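Local atomic coordinates of coenzyme F420-dependent N(5),N(10)-methenyltetrahydromethanopterin reductase-related protein (Desulfurobacterium thermolithotrophum DSM 11699, PDB entry 6HUZ), a protein that binds the iron-guanylylpyridinol cofactor and methenyl-tetrahydrofolate and, as a bacterial [Fe]-hydrogenase paralog, uses tetrahydrofolate derivatives as substrates. Residues Y159-N164 / E178-L183. Sequence-based numbering, arbitrary orientation.
Sequences YLIATN and EKLKKL. With EDO (1,2-ethanediol), chain F.
In the beta-alpha-beta unit formed by strand 158-163, helix 174-186 and strand 190-195, Ile161 is the strand side chain that meets the helix, touching Leu180 and the start of Lys181. Its two branches do different jobs. CG2 lies anti to the backbone N, with CG1 beside that N (chi1 -61°), and packs on the leucine, 3.8 Å from CD1 of Leu180. The other branch carries CD1 of Ile161 up against the helix backbone, 3.8 Å from N of Lys181. CB of Leu180 thus has a methyl from each branch near it, with Ile161 CG2 and Ile161 CD1 both 4.0 Å away. The isoleucine and leucine side chains run at a slant to each other, and their pairing is apolar.

Lys181 points its CB away from the strand, yet its CG is still 4.3 Å from CD1 of Ile161, adding aliphatic cover at the margin. Further out the lysine chain bends at chi3 (71°) and brings NZ to OE2 of Glu178, one turn earlier, in a salt bridge of 3.4 Å whose hydrogen bond is weak. Lys181 and Glu178 thus pair beyond the apolar contact. There a 1,2-ethanediol, probably from the crystallisation liquor, rests against the helix, its O2 2.8 Å from O of Glu178.

Ile161 also packs on Leu193 and makes backbone hydrogen bonds to Tyr192 and Leu194, joining strand to strand; the side chain of Lys181 touches Leu193 as well as Ile161, so the helix reaches both parallel strands. Toward the start of the strand segment and the end of the helix segment, Tyr159 and Leu183 both reach Phe39 of helix 32-41, while Leu160 turns to helix 196-203 and to Ala266 of the second subunit.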
# COMPACT_ATOMS: atom_id res chain seq x y z
N TYR A 159 -24.08 -3.49 6.09
CA TYR A 159 -23.99 -2.75 4.84
C TYR A 159 -22.96 -1.60 5.05
O TYR A 159 -22.88 -1.04 6.16
CB TYR A 159 -25.31 -2.11 4.44
CG TYR A 159 -26.33 -3.07 3.86
CD1 TYR A 159 -26.16 -3.63 2.60
CD2 TYR A 159 -27.48 -3.41 4.57
CE1 TYR A 159 -27.09 -4.50 2.06
CE2 TYR A 159 -28.43 -4.28 4.04
CZ TYR A 159 -28.23 -4.82 2.78
OH TYR A 159 -29.13 -5.69 2.24
N LEU A 160 -22.21 -1.26 4.00
CA LEU A 160 -21.28 -0.15 4.01
C LEU A 160 -22.04 0.94 3.28
O LEU A 160 -22.47 0.72 2.13
CB LEU A 160 -19.98 -0.50 3.29
CG LEU A 160 -19.23 -1.71 3.82
CD1 LEU A 160 -17.81 -1.77 3.20
CD2 LEU A 160 -19.12 -1.68 5.32
N ILE A 161 -22.23 2.09 3.95
CA ILE A 161 -22.98 3.25 3.47
C ILE A 161 -22.08 4.45 3.32
O ILE A 161 -21.49 4.95 4.30
CB ILE A 161 -24.21 3.55 4.40
CG1 ILE A 161 -25.17 2.35 4.43
CG2 ILE A 161 -24.98 4.82 3.98
CD1 ILE A 161 -26.08 2.35 5.66
N ALA A 162 -21.97 4.93 2.10
CA ALA A 162 -21.08 6.06 1.80
C ALA A 162 -21.55 7.39 2.37
O ALA A 162 -22.70 7.74 2.20
CB ALA A 162 -20.91 6.20 0.28
N THR A 163 -20.64 8.13 3.01
CA THR A 163 -20.95 9.44 3.58
C THR A 163 -20.16 10.51 2.80
O THR A 163 -19.38 10.18 1.90
CB THR A 163 -20.54 9.50 5.06
OG1 THR A 163 -19.12 9.54 5.14
CG2 THR A 163 -21.10 8.34 5.88
N ASN A 164 -20.36 11.80 3.16
CA ASN A 164 -19.67 12.92 2.52
C ASN A 164 -18.28 13.15 3.12
O ASN A 164 -17.58 14.06 2.69
CB ASN A 164 -20.48 14.20 2.70
CG ASN A 164 -21.87 14.13 2.09
OD1 ASN A 164 -22.02 13.82 0.91
ND2 ASN A 164 -22.91 14.41 2.88
N GLU A 178 -29.99 8.55 6.62
CA GLU A 178 -30.86 7.94 7.66
C GLU A 178 -31.74 6.85 7.04
O GLU A 178 -31.94 5.82 7.65
CB GLU A 178 -31.74 9.00 8.35
CG GLU A 178 -30.98 9.89 9.32
CD GLU A 178 -30.12 9.19 10.35
OE1 GLU A 178 -30.62 8.27 11.04
OE2 GLU A 178 -28.93 9.57 10.48
N LYS A 179 -32.24 7.07 5.82
CA LYS A 179 -33.08 6.07 5.16
C LYS A 179 -32.28 4.79 4.93
O LYS A 179 -32.79 3.71 5.18
CB LYS A 179 -33.63 6.59 3.83
CG LYS A 179 -34.73 7.63 3.98
CD LYS A 179 -35.40 7.88 2.66
CE LYS A 179 -36.13 9.20 2.65
NZ LYS A 179 -36.94 9.36 1.40
N LEU A 180 -31.01 4.92 4.48
CA LEU A 180 -30.15 3.77 4.21
C LEU A 180 -29.85 3.05 5.51
O LEU A 180 -29.97 1.82 5.57
CB LEU A 180 -28.86 4.22 3.51
CG LEU A 180 -29.11 4.94 2.18
CD1 LEU A 180 -27.80 5.24 1.47
CD2 LEU A 180 -30.04 4.14 1.28
N LYS A 181 -29.49 3.81 6.56
CA LYS A 181 -29.23 3.23 7.87
C LYS A 181 -30.45 2.40 8.33
O LYS A 181 -30.27 1.32 8.90
CB LYS A 181 -28.95 4.32 8.91
CG LYS A 181 -27.55 4.86 8.85
CD LYS A 181 -27.39 6.12 9.73
CE LYS A 181 -27.44 5.82 11.21
NZ LYS A 181 -27.21 7.06 12.02
N LYS A 182 -31.67 2.92 8.09
CA LYS A 182 -32.91 2.24 8.48
C LYS A 182 -33.07 0.94 7.68
O LYS A 182 -33.38 -0.10 8.26
CB LYS A 182 -34.12 3.17 8.31
CG LYS A 182 -35.42 2.60 8.86
CD LYS A 182 -36.48 3.68 9.05
CE LYS A 182 -37.90 3.20 8.81
NZ LYS A 182 -38.23 1.97 9.57
N LEU A 183 -32.82 0.96 6.35
CA LEU A 183 -32.91 -0.27 5.56
C LEU A 183 -32.01 -1.34 6.20
O LEU A 183 -32.45 -2.49 6.35
CB LEU A 183 -32.53 -0.04 4.08
CG LEU A 183 -33.58 0.72 3.26
CD1 LEU A 183 -33.13 0.93 1.82
CD2 LEU A 183 -34.92 -0.00 3.29
C1 EDO F . -32.36 4.02 11.53
O1 EDO F . -31.50 2.90 11.76
C2 EDO F . -31.64 5.05 10.65
O2 EDO F . -32.45 6.18 10.34